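Local coordinates for protein ATP-dependent DNA ligase (Mycobacterium tuberculosis, PDB 6NHX) that seals breaks in double-stranded DNA at the expense of ATP, acting with Ku in non-homologous end joining, at residues H15-G20 / V184-W189; G34-V39 / V76-A81; Q192-G197 / L272-R277; Q222-V227 / G285-S290. The protein carries 1 engineered substitution. One frame throughout, in Å; residues are numbered along the deposited sequence.

Contact 1 (H15-G20 / V184-W189). With ATP (adenosine-5'-triphosphate), chain B.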
# COMPACT_ATOMS: atom_id res chain seq x y z
N HIS A 15 7.44 10.04 -6.09
CA HIS A 15 8.56 9.37 -5.45
C HIS A 15 9.73 10.33 -5.29
O HIS A 15 10.13 11.01 -6.24
CB HIS A 15 9.00 8.17 -6.28
CG HIS A 15 9.83 7.19 -5.53
ND1 HIS A 15 10.53 6.17 -6.14
CD2 HIS A 15 10.08 7.06 -4.20
CE1 HIS A 15 11.17 5.46 -5.23
NE2 HIS A 15 10.92 5.98 -4.05
N GLY A 16 10.27 10.40 -4.08
CA GLY A 16 11.41 11.26 -3.85
C GLY A 16 12.07 10.96 -2.53
O GLY A 16 11.85 9.90 -1.94
N THR A 17 12.85 11.92 -2.06
CA THR A 17 13.57 11.80 -0.79
C THR A 17 13.09 12.91 0.14
O THR A 17 13.12 14.08 -0.24
CB THR A 17 15.08 11.91 -1.01
OG1 THR A 17 15.53 10.74 -1.70
CG2 THR A 17 15.83 12.00 0.31
N VAL A 18 12.65 12.53 1.34
CA VAL A 18 12.12 13.53 2.27
C VAL A 18 13.17 14.09 3.23
O VAL A 18 12.92 15.15 3.84
CB VAL A 18 10.90 13.06 3.08
CG1 VAL A 18 9.77 12.62 2.17
CG2 VAL A 18 11.29 11.94 4.04
N ALA A 19 14.32 13.43 3.37
CA ALA A 19 15.39 13.96 4.19
C ALA A 19 15.99 15.13 3.43
O ALA A 19 16.45 14.97 2.30
CB ALA A 19 16.45 12.89 4.42
N GLY A 20 15.96 16.30 4.04
CA GLY A 20 16.28 17.55 3.38
C GLY A 20 15.14 18.54 3.41
O GLY A 20 15.37 19.75 3.41
N VAL A 184 5.38 14.08 -1.46
CA VAL A 184 6.59 13.32 -1.77
C VAL A 184 6.57 12.04 -0.94
O VAL A 184 6.44 12.10 0.29
CB VAL A 184 7.85 14.14 -1.45
CG1 VAL A 184 9.08 13.33 -1.79
CG2 VAL A 184 7.84 15.46 -2.23
N LYS A 185 6.69 10.89 -1.59
CA LYS A 185 6.66 9.60 -0.93
C LYS A 185 8.05 8.97 -0.92
O LYS A 185 8.76 9.03 -1.93
CB LYS A 185 5.65 8.64 -1.57
CG LYS A 185 5.74 8.54 -3.08
CD LYS A 185 4.90 7.39 -3.60
CE LYS A 185 5.10 7.21 -5.10
NZ LYS A 185 4.45 5.95 -5.60
N ASP A 186 8.42 8.35 0.20
CA ASP A 186 9.79 7.89 0.43
C ASP A 186 9.72 6.67 1.35
O ASP A 186 9.15 6.75 2.43
CB ASP A 186 10.57 9.04 1.09
CG ASP A 186 12.05 8.79 1.19
OD1 ASP A 186 12.50 7.69 0.83
OD2 ASP A 186 12.76 9.71 1.66
N LYS A 187 10.31 5.55 0.93
CA LYS A 187 10.28 4.31 1.68
C LYS A 187 11.66 4.00 2.26
O LYS A 187 12.69 4.32 1.65
CB LYS A 187 9.85 3.15 0.78
CG LYS A 187 8.42 3.28 0.26
CD LYS A 187 7.87 1.94 -0.18
CE LYS A 187 6.92 2.09 -1.35
NZ LYS A 187 7.59 1.81 -2.64
N HIS A 188 11.69 3.31 3.41
CA HIS A 188 12.95 2.90 4.01
C HIS A 188 13.66 1.86 3.17
O HIS A 188 14.89 1.87 3.08
CB HIS A 188 12.71 2.35 5.40
CG HIS A 188 12.01 3.32 6.28
ND1 HIS A 188 12.57 4.52 6.67
CD2 HIS A 188 10.77 3.30 6.83
CE1 HIS A 188 11.72 5.19 7.42
NE2 HIS A 188 10.61 4.47 7.53
N TRP A 189 12.93 0.93 2.56
CA TRP A 189 13.52 -0.18 1.82
C TRP A 189 13.49 0.08 0.33
O TRP A 189 12.48 0.53 -0.22
CB TRP A 189 12.75 -1.47 2.08
CG TRP A 189 12.99 -2.09 3.41
CD1 TRP A 189 12.32 -1.82 4.57
CD2 TRP A 189 13.96 -3.09 3.72
NE1 TRP A 189 12.82 -2.60 5.59
CE2 TRP A 189 13.83 -3.39 5.10
CE3 TRP A 189 14.93 -3.77 2.97
CZ2 TRP A 189 14.63 -4.33 5.73
CZ3 TRP A 189 15.72 -4.71 3.61
CH2 TRP A 189 15.57 -4.98 4.98
PG ATP B . 0.98 4.85 -6.34
O1G ATP B . 1.66 6.09 -5.81
O2G ATP B . 0.65 4.88 -7.82
O3G ATP B . -0.19 4.42 -5.49
PB ATP B . 2.23 2.46 -5.20
O1B ATP B . 3.41 1.60 -5.61
O2B ATP B . 0.88 1.84 -4.92
O3B ATP B . 2.09 3.66 -6.27
PA ATP B . 3.95 3.41 -3.08
O1A ATP B . 5.06 3.82 -3.99
O2A ATP B . 3.98 2.17 -2.21
O3A ATP B . 2.61 3.35 -3.94
O5' ATP B . 3.47 4.70 -2.22
C5' ATP B . 2.63 4.54 -1.09
C4' ATP B . 1.15 4.45 -1.51
O4' ATP B . 0.37 4.52 -0.31
C3' ATP B . 0.69 5.58 -2.39
O3' ATP B . -0.44 5.15 -3.14
C2' ATP B . 0.24 6.58 -1.37
O2' ATP B . -0.69 7.54 -1.90
C1' ATP B . -0.42 5.70 -0.31
N9 ATP B . -0.27 6.26 1.05
C8 ATP B . 0.11 5.58 2.16
N7 ATP B . 0.10 6.39 3.26
C5 ATP B . -0.30 7.60 2.83
C6 ATP B . -0.50 8.90 3.46
N6 ATP B . -0.24 9.07 4.76
N1 ATP B . -0.91 9.91 2.68
C2 ATP B . -1.15 9.77 1.37
N3 ATP B . -0.98 8.61 0.72
C4 ATP B . -0.54 7.52 1.39
O HOH W 1 11.80 5.41 -1.59
O HOH W 2 13.80 7.68 -1.78
O HOH W 3 14.66 10.38 3.46
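His-15 and Lys-185 form a single parallel beta bridge, with side chains on the same face of the sheet. Its backbone bond runs from Gly-16 N to Lys-185 O (3.0 Å, 166° at the hydrogen). The same carbonyl oxygen meets the edge of the His-15 ring in its plane, 3.3 Å from CD2.

Where the first segment leaves the sheet, the polar grip passes to Asp-186. Its CG stands anti to the backbone N (chi1 -171°), which carries the carboxylate to the loop. OD2 accepts Val-18 N at 2.8 Å on its anti side, with the donor 27° out of the carboxylate plane. One water links OD2 to Ala-19 N, a second joins OD1 to Gly-16 O, and a third ties His-15 NE2 to Lys-187 N.

Apolar contacts are few. Val-184 CG1 lies 3.7 Å from Gly-16 CA, where a beta carbon would collide with it, and Val-18 CG1 meets Val-184 CG1 at 4.1 Å. Phe-154 of helix 150-160 touches both Val-18 and Asp-186.

The ligand contacts are made from the strand. Lys-185, extended beyond CG, places NZ between two phosphates, donating to ATP O1A (2.7 Å) and O1G (2.8 Å). Lys-187, bent at chi3 and chi4, brings CE to 3.1 Å from ATP O2A, and the two lysines match the nucleotidyltransferase signature motif V. Because one NZ donates to both O1A and O1G, the alpha and gamma phosphates are tied to a single point on the strand, which would restrain their relative position.

Contact 2 (G34-V39 / V76-A81). With ATP (adenosine-5'-triphosphate), chain B.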
# COMPACT_ATOMS: atom_id res chain seq x y z
N GLY A 34 -1.85 -0.17 2.44
CA GLY A 34 -3.24 -0.59 2.47
C GLY A 34 -3.88 -0.26 1.14
O GLY A 34 -3.19 -0.21 0.11
N TYR A 35 -5.19 -0.03 1.14
CA TYR A 35 -5.91 0.39 -0.06
C TYR A 35 -6.43 1.80 0.16
O TYR A 35 -7.04 2.09 1.20
CB TYR A 35 -7.09 -0.54 -0.37
CG TYR A 35 -6.75 -1.92 -0.87
CD1 TYR A 35 -5.64 -2.16 -1.68
CD2 TYR A 35 -7.55 -2.99 -0.54
CE1 TYR A 35 -5.36 -3.44 -2.13
CE2 TYR A 35 -7.28 -4.26 -0.99
CZ TYR A 35 -6.19 -4.49 -1.78
OH TYR A 35 -5.96 -5.78 -2.19
N ARG A 36 -6.20 2.67 -0.82
CA ARG A 36 -6.66 4.05 -0.74
C ARG A 36 -8.17 4.12 -0.88
O ARG A 36 -8.76 3.51 -1.77
CB ARG A 36 -6.01 4.83 -1.88
CG ARG A 36 -6.26 6.32 -1.80
CD ARG A 36 -5.39 6.97 -0.74
NE ARG A 36 -5.44 8.43 -0.81
CZ ARG A 36 -4.66 9.16 -1.60
NH1 ARG A 36 -3.77 8.58 -2.39
NH2 ARG A 36 -4.78 10.48 -1.59
N LEU A 37 -8.81 4.89 0.01
CA LEU A 37 -10.25 5.07 -0.05
C LEU A 37 -10.62 6.53 0.13
O LEU A 37 -10.05 7.22 0.98
CB LEU A 37 -10.97 4.28 1.04
CG LEU A 37 -11.02 2.76 0.87
CD1 LEU A 37 -11.83 2.14 1.99
CD2 LEU A 37 -11.56 2.35 -0.50
N LEU A 38 -11.57 6.99 -0.67
CA LEU A 38 -12.31 8.21 -0.38
C LEU A 38 -13.62 7.80 0.29
O LEU A 38 -14.29 6.87 -0.17
CB LEU A 38 -12.59 9.01 -1.66
CG LEU A 38 -11.33 9.52 -2.39
CD1 LEU A 38 -11.72 10.23 -3.66
CD2 LEU A 38 -10.49 10.43 -1.50
N VAL A 39 -13.96 8.48 1.37
CA VAL A 39 -15.07 8.08 2.23
C VAL A 39 -16.05 9.24 2.34
O VAL A 39 -15.66 10.33 2.79
CB VAL A 39 -14.58 7.66 3.62
CG1 VAL A 39 -15.77 7.36 4.56
CG2 VAL A 39 -13.61 6.48 3.52
N VAL A 76 -16.40 14.34 3.67
CA VAL A 76 -15.63 13.51 2.75
C VAL A 76 -14.22 13.43 3.29
O VAL A 76 -13.57 14.46 3.52
CB VAL A 76 -15.66 14.07 1.33
CG1 VAL A 76 -14.72 13.28 0.43
CG2 VAL A 76 -17.07 14.06 0.76
N LEU A 77 -13.75 12.21 3.52
CA LEU A 77 -12.42 11.95 4.04
C LEU A 77 -11.60 11.21 2.99
O LEU A 77 -12.14 10.53 2.11
CB LEU A 77 -12.50 11.06 5.29
CG LEU A 77 -13.40 11.64 6.38
CD1 LEU A 77 -14.00 10.51 7.20
CD2 LEU A 77 -12.60 12.58 7.25
N ASP A 78 -10.30 11.39 3.09
CA ASP A 78 -9.31 10.64 2.32
C ASP A 78 -8.45 9.87 3.31
O ASP A 78 -8.09 10.40 4.36
CB ASP A 78 -8.46 11.64 1.54
CG ASP A 78 -7.50 10.98 0.56
OD1 ASP A 78 -7.54 9.75 0.33
OD2 ASP A 78 -6.67 11.74 -0.01
N GLY A 79 -8.13 8.63 2.98
CA GLY A 79 -7.28 7.86 3.86
C GLY A 79 -7.01 6.49 3.30
O GLY A 79 -7.21 6.24 2.11
N GLU A 80 -6.58 5.60 4.19
CA GLU A 80 -6.17 4.25 3.81
C GLU A 80 -6.98 3.23 4.60
O GLU A 80 -7.08 3.35 5.83
CB GLU A 80 -4.68 4.04 4.11
CG GLU A 80 -4.02 2.93 3.32
CD GLU A 80 -3.39 3.43 2.04
OE1 GLU A 80 -3.45 4.65 1.79
OE2 GLU A 80 -2.83 2.61 1.29
N ALA A 81 -7.54 2.24 3.92
CA ALA A 81 -8.04 1.06 4.61
C ALA A 81 -6.85 0.15 4.89
O ALA A 81 -6.03 -0.10 4.00
CB ALA A 81 -9.07 0.33 3.76
PG ATP B . 0.98 4.85 -6.34
O1G ATP B . 1.66 6.09 -5.81
O2G ATP B . 0.65 4.88 -7.82
O3G ATP B . -0.19 4.42 -5.49
PB ATP B . 2.23 2.46 -5.20
O1B ATP B . 3.41 1.60 -5.61
O2B ATP B . 0.88 1.84 -4.92
O3B ATP B . 2.09 3.66 -6.27
PA ATP B . 3.95 3.41 -3.08
O1A ATP B . 5.06 3.82 -3.99
O2A ATP B . 3.98 2.17 -2.21
O3A ATP B . 2.61 3.35 -3.94
O5' ATP B . 3.47 4.70 -2.22
C5' ATP B . 2.63 4.54 -1.09
C4' ATP B . 1.15 4.45 -1.51
O4' ATP B . 0.37 4.52 -0.31
C3' ATP B . 0.69 5.58 -2.39
O3' ATP B . -0.44 5.15 -3.14
C2' ATP B . 0.24 6.58 -1.37
O2' ATP B . -0.69 7.54 -1.90
C1' ATP B . -0.42 5.70 -0.31
N9 ATP B . -0.27 6.26 1.05
C8 ATP B . 0.11 5.58 2.16
N7 ATP B . 0.10 6.39 3.26
C5 ATP B . -0.30 7.60 2.83
C6 ATP B . -0.50 8.90 3.46
N6 ATP B . -0.24 9.07 4.76
N1 ATP B . -0.91 9.91 2.68
C2 ATP B . -1.15 9.77 1.37
N3 ATP B . -0.98 8.61 0.72
C4 ATP B . -0.54 7.52 1.39
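Gly-34 CA lies 3.2 Å from Ala-81 O and also packs against CG of Glu-80; a beta carbon would clash with both. This residue follows Asp-33, a likely manganese ligand, and belongs to the first signature motif of the nucleotidyltransferases. Tyr-35 and Ala-81 then make a hydrogen-bonded antiparallel pair, Ala-81 N reaching Tyr-35 O at 2.8 Å.

Arg-36 faces Glu-80 across a non-hydrogen-bonded pair, but its chain bends at chi2 (76°) and its tip turns to Asp-78. The grip is side-on: NE donates to OD1 at 2.7 Å and NH2 to OD2 at 2.8 Å, the latter bond nearly straight at 177° and using the syn lone pair. Guanidinium and carboxylate are almost coplanar, 12° apart. Tyr-174 OH also bonds to Asp-78 OD2, and Met-11 O takes a further bond from Arg-36 NH2, so the rotation of the guanidinium is well fixed. ATP N3 lies over one of its faces, offset toward the rim, and NH1 comes within 3.3 Å of the ribose O2'.

Strands 35-42 and 74-82 are neighbours in the antiparallel sheet of the adenylation domain, and Asp-78, Gly-79 and Glu-80 belong to motif III. Glu-80 OE1 sits 3.6 Å from ATP N9, buried and without a hydrogen-bonding partner in the model.

Leu-37 pairs with Gly-79 by two backbone bonds, and its CD1 meets Ala-81 CB at 3.7 Å on the face away from the nucleotide. Leu-38 returns to the Arg-36 face, its CD2 beside Asp-78 OD1. Val-39 exchanges backbone bonds with Leu-77, and its side chain touches Phe-106 of strand 105-114.

Contact 3 (Q192-G197 / L272-R277)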
# COMPACT_ATOMS: atom_id res chain seq x y z
N GLN A 192 11.59 -3.80 -5.42
CA GLN A 192 11.78 -4.28 -6.78
C GLN A 192 10.54 -5.07 -7.18
O GLN A 192 10.08 -5.92 -6.41
CB GLN A 192 13.02 -5.18 -6.85
CG GLN A 192 13.27 -5.85 -8.20
CD GLN A 192 13.52 -4.85 -9.31
OE1 GLN A 192 14.41 -3.99 -9.18
NE2 GLN A 192 12.76 -4.95 -10.40
N GLU A 193 10.00 -4.77 -8.36
CA GLU A 193 8.98 -5.61 -8.96
C GLU A 193 9.63 -6.87 -9.52
O GLU A 193 10.71 -6.83 -10.14
CB GLU A 193 8.27 -4.85 -10.08
CG GLU A 193 7.51 -3.64 -9.57
CD GLU A 193 7.14 -2.68 -10.68
OE1 GLU A 193 7.32 -3.02 -11.86
OE2 GLU A 193 6.66 -1.58 -10.35
N VAL A 194 8.95 -8.00 -9.31
CA VAL A 194 9.43 -9.29 -9.79
C VAL A 194 8.25 -10.05 -10.37
O VAL A 194 7.09 -9.75 -10.09
CB VAL A 194 10.11 -10.13 -8.69
CG1 VAL A 194 11.37 -9.43 -8.17
CG2 VAL A 194 9.14 -10.40 -7.56
N VAL A 195 8.54 -11.04 -11.21
CA VAL A 195 7.53 -11.96 -11.72
C VAL A 195 7.68 -13.30 -11.00
O VAL A 195 8.80 -13.79 -10.80
CB VAL A 195 7.64 -12.12 -13.25
CG1 VAL A 195 6.67 -13.18 -13.78
CG2 VAL A 195 7.41 -10.77 -13.92
N ILE A 196 6.55 -13.88 -10.58
CA ILE A 196 6.58 -15.18 -9.91
C ILE A 196 6.73 -16.28 -10.95
O ILE A 196 5.95 -16.36 -11.90
CB ILE A 196 5.30 -15.37 -9.08
CG1 ILE A 196 5.18 -14.25 -8.05
CG2 ILE A 196 5.34 -16.73 -8.43
CD1 ILE A 196 3.84 -14.23 -7.32
N GLY A 197 7.74 -17.14 -10.77
CA GLY A 197 7.91 -18.27 -11.65
C GLY A 197 7.62 -19.63 -11.05
O GLY A 197 7.54 -20.64 -11.76
N LEU A 272 2.22 -13.24 -13.06
CA LEU A 272 1.93 -12.44 -11.87
C LEU A 272 3.13 -11.61 -11.44
O LEU A 272 4.23 -12.15 -11.25
CB LEU A 272 1.53 -13.34 -10.71
CG LEU A 272 0.21 -14.09 -10.76
CD1 LEU A 272 -0.05 -14.71 -9.40
CD2 LEU A 272 -0.93 -13.17 -11.16
N VAL A 273 2.92 -10.32 -11.25
CA VAL A 273 3.91 -9.41 -10.71
C VAL A 273 3.71 -9.30 -9.21
O VAL A 273 2.58 -9.26 -8.70
CB VAL A 273 3.80 -8.03 -11.39
CG1 VAL A 273 4.81 -7.04 -10.84
CG2 VAL A 273 3.94 -8.17 -12.89
N ALA A 274 4.81 -9.25 -8.48
CA ALA A 274 4.82 -8.98 -7.05
C ALA A 274 5.87 -7.91 -6.77
O ALA A 274 6.73 -7.63 -7.59
CB ALA A 274 5.17 -10.23 -6.26
N GLU A 275 5.78 -7.31 -5.59
CA GLU A 275 6.78 -6.37 -5.13
C GLU A 275 7.48 -6.95 -3.92
O GLU A 275 6.83 -7.49 -3.02
CB GLU A 275 6.14 -5.04 -4.75
CG GLU A 275 6.44 -3.93 -5.74
CD GLU A 275 5.74 -2.65 -5.37
OE1 GLU A 275 6.05 -1.61 -5.98
OE2 GLU A 275 4.87 -2.68 -4.47
N VAL A 276 8.81 -6.87 -3.92
CA VAL A 276 9.58 -7.29 -2.77
C VAL A 276 10.52 -6.17 -2.34
O VAL A 276 10.93 -5.33 -3.15
CB VAL A 276 10.35 -8.60 -3.05
CG1 VAL A 276 9.37 -9.72 -3.44
CG2 VAL A 276 11.35 -8.39 -4.13
N ARG A 277 10.83 -6.15 -1.06
CA ARG A 277 11.87 -5.28 -0.52
C ARG A 277 13.18 -6.04 -0.53
O ARG A 277 13.21 -7.27 -0.50
CB ARG A 277 11.54 -4.92 0.92
CG ARG A 277 10.14 -4.33 1.12
CD ARG A 277 9.89 -4.06 2.59
NE ARG A 277 8.48 -3.84 2.87
CZ ARG A 277 7.63 -4.82 3.16
NH1 ARG A 277 8.05 -6.08 3.21
NH2 ARG A 277 6.37 -4.52 3.41
O HOH W 4 3.31 -15.83 -12.25
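Val-194 sets its two methyls against different neighbours on the opposite strand: CG2 meets Ala-274 CB and CG1 meets Val-276 CG2, both at 4.2 Å. The split follows from the torsion, CG1 standing anti to the carbonyl carbon (chi1 -63°) and CG2 between the backbone N and that carbon. The short side chain of Ala-274 lies between Val-194 CG2 and Ile-196 CD1, which lies 4.3 Å from Ala-274 CB and 4.2 Å from Leu-272 CB. The Val-194 and Val-276 side chains cross at about a right angle.

On the other face Glu-193 and Glu-275 lie side by side and point the same way, touching CG to CG at 4.0 Å. Their like charges stay 4.4 Å apart between Glu-193 OE2 and Glu-275 OE1. Lys-299 bridges to Glu-193, while Arg-296 and Arg-293 hold Glu-275, which probably offsets the repulsion.

Between the two faces the backbones pair antiparallel, two bonds each at Gln-192/Val-276 and Val-194/Ala-274. Ile-196 N to Leu-272 O (3.0 Å) adds a fifth.

The two strands belong to the curled sheet of the OB-fold domain. Met-213 of strand 208-217 packs on Val-194 and Val-276, and strand 291-295 flanks the second strand, setting Trp-292 on Ala-274 and Leu-295 on Ile-196.

Contact 4 (Q222-V227 / G285-S290)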
# COMPACT_ATOMS: atom_id res chain seq x y z
N GLN A 222 14.97 -14.31 -15.28
CA GLN A 222 16.28 -14.40 -14.65
C GLN A 222 16.03 -14.55 -13.15
O GLN A 222 15.53 -13.62 -12.51
CB GLN A 222 17.10 -13.16 -14.98
CG GLN A 222 17.19 -12.93 -16.49
CD GLN A 222 17.78 -11.58 -16.84
OE1 GLN A 222 18.99 -11.43 -16.94
NE2 GLN A 222 16.91 -10.59 -17.06
N PHE A 223 16.36 -15.72 -12.61
CA PHE A 223 16.04 -16.04 -11.23
C PHE A 223 16.66 -15.01 -10.28
O PHE A 223 17.86 -14.70 -10.37
CB PHE A 223 16.58 -17.45 -10.94
CG PHE A 223 16.32 -17.95 -9.56
CD1 PHE A 223 17.34 -18.56 -8.84
CD2 PHE A 223 15.07 -17.85 -8.98
CE1 PHE A 223 17.12 -19.05 -7.56
CE2 PHE A 223 14.84 -18.33 -7.71
CZ PHE A 223 15.87 -18.93 -6.99
N ALA A 224 15.83 -14.47 -9.40
CA ALA A 224 16.25 -13.43 -8.47
C ALA A 224 16.23 -13.89 -7.02
O ALA A 224 16.54 -13.09 -6.12
CB ALA A 224 15.34 -12.20 -8.64
N GLY A 225 15.86 -15.13 -6.76
CA GLY A 225 15.91 -15.69 -5.43
C GLY A 225 14.55 -16.16 -4.95
O GLY A 225 13.51 -15.95 -5.58
N ARG A 226 14.59 -16.83 -3.82
CA ARG A 226 13.39 -17.24 -3.12
C ARG A 226 13.01 -16.15 -2.14
O ARG A 226 13.86 -15.60 -1.43
CB ARG A 226 13.66 -18.53 -2.36
CG ARG A 226 12.51 -18.95 -1.47
CD ARG A 226 12.93 -20.03 -0.48
NE ARG A 226 13.70 -21.07 -1.14
CZ ARG A 226 13.17 -22.03 -1.89
NH1 ARG A 226 11.86 -22.09 -2.08
NH2 ARG A 226 13.96 -22.93 -2.45
N VAL A 227 11.72 -15.81 -2.11
CA VAL A 227 11.17 -14.86 -1.15
C VAL A 227 10.19 -15.60 -0.26
O VAL A 227 9.22 -16.20 -0.76
CB VAL A 227 10.54 -13.62 -1.81
CG1 VAL A 227 9.33 -13.96 -2.67
CG2 VAL A 227 10.18 -12.57 -0.75
N GLY A 285 22.91 -11.59 -9.39
CA GLY A 285 21.55 -11.24 -9.72
C GLY A 285 20.49 -11.66 -8.73
O GLY A 285 19.31 -11.75 -9.11
N ARG A 286 20.86 -11.93 -7.49
CA ARG A 286 19.89 -12.31 -6.46
C ARG A 286 19.59 -11.12 -5.56
O ARG A 286 20.42 -10.22 -5.38
CB ARG A 286 20.42 -13.46 -5.61
CG ARG A 286 20.94 -14.65 -6.41
CD ARG A 286 19.81 -15.36 -7.12
NE ARG A 286 20.26 -16.57 -7.81
CZ ARG A 286 20.42 -17.75 -7.21
NH1 ARG A 286 20.16 -17.86 -5.91
NH2 ARG A 286 20.83 -18.80 -7.90
N LEU A 287 18.40 -11.11 -4.97
CA LEU A 287 17.99 -10.06 -4.04
C LEU A 287 18.37 -10.47 -2.62
O LEU A 287 17.93 -11.51 -2.13
CB LEU A 287 16.49 -9.81 -4.16
CG LEU A 287 16.03 -9.24 -5.50
CD1 LEU A 287 14.52 -9.42 -5.66
CD2 LEU A 287 16.40 -7.77 -5.63
N ARG A 288 19.20 -9.65 -1.97
CA ARG A 288 19.57 -9.90 -0.59
C ARG A 288 18.51 -9.34 0.36
O ARG A 288 17.85 -8.34 0.07
CB ARG A 288 20.92 -9.26 -0.26
CG ARG A 288 22.11 -10.03 -0.76
CD ARG A 288 23.38 -9.62 -0.03
NE ARG A 288 24.43 -10.61 -0.20
CZ ARG A 288 25.52 -10.42 -0.94
NH1 ARG A 288 25.71 -9.27 -1.57
NH2 ARG A 288 26.43 -11.38 -1.04
N GLN A 289 18.35 -10.02 1.50
CA GLN A 289 17.44 -9.59 2.57
C GLN A 289 16.06 -9.27 2.01
O GLN A 289 15.46 -8.23 2.31
CB GLN A 289 18.02 -8.41 3.35
CG GLN A 289 19.26 -8.78 4.15
CD GLN A 289 19.79 -7.63 4.96
OE1 GLN A 289 20.86 -7.10 4.67
NE2 GLN A 289 19.04 -7.23 5.98
N SER A 290 15.55 -10.18 1.20
CA SER A 290 14.28 -9.95 0.53
C SER A 290 13.13 -10.12 1.50
O SER A 290 13.20 -10.89 2.47
CB SER A 290 14.13 -10.91 -0.65
OG SER A 290 14.17 -12.26 -0.21
O HOH W 5 17.44 -11.57 -11.37
O HOH W 6 15.83 -13.69 -2.30
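Arg-286 lays one face of its guanidinium against CD1 and CE1 of Phe-223, CE1 over its centre, with CZ 3.6 Å from CE1 and equally near CD1. The planes are 58° apart, which rules out a parallel stack, and the ring is approached obliquely. A bend at chi2 (-68°) folds the arginine chain back over the backbone, bringing its CD to 3.8 Å from Phe-223 O.

Next to this pair runs the one direct hydrogen bond between the segments, from Leu-287 N to Ala-224 O (3.0 Å). Around it Ala-224 CA makes a CA-H...O contact with Gly-285 O, and Ala-224 CB meets Leu-287 CD1 at 4.2 Å. At the far end Ser-290 OG lies 4.0 Å from Val-227 CG2.

A water extends the seam, donating to Arg-226 O (2.9 Å) and Leu-287 O (3.0 Å).

Gly-225 has a positive phi (121°), a conformation in which a beta carbon would jam against the preceding carbonyl, and its N lies over one face of the Phe-223 ring, offset toward the rim. In the loop, Thr-282 OG1 accepts a bond from Arg-286 N.

Strand 220-228 is held along strand 208-217 through Met-213, which bonds to Ala-224 and Gly-225. The loop before strand 291-295 lies along an OB-domain strand, Leu-287 and Val-227 both resting on Val-276 of strand 273-278, while Asp-261 of helix 259-262 touches Phe-223.

Contacts 1 and 2 both touch ATP from different parts of the adenylation domain: their nearest atoms are about 9 Å apart, with contact 1 bonding the phosphates and contact 2 lying close to the base and ribose. Contact 3 belongs to the OB domain, yet its Glu-275 side chain comes within about 4 Å of ATP, in keeping with a closed domain conformation. Trp-189 CG meets Arg-277 CD at 3.8 Å, joining contacts 1 and 3 near the point where the chain passes between domains. Contacts 3 and 4 share a core, Val-276 CG2 lying 3.7 Å from Leu-287 CD1, whereas contact 4 stays about 17 Å from contact 2 at nearest atoms.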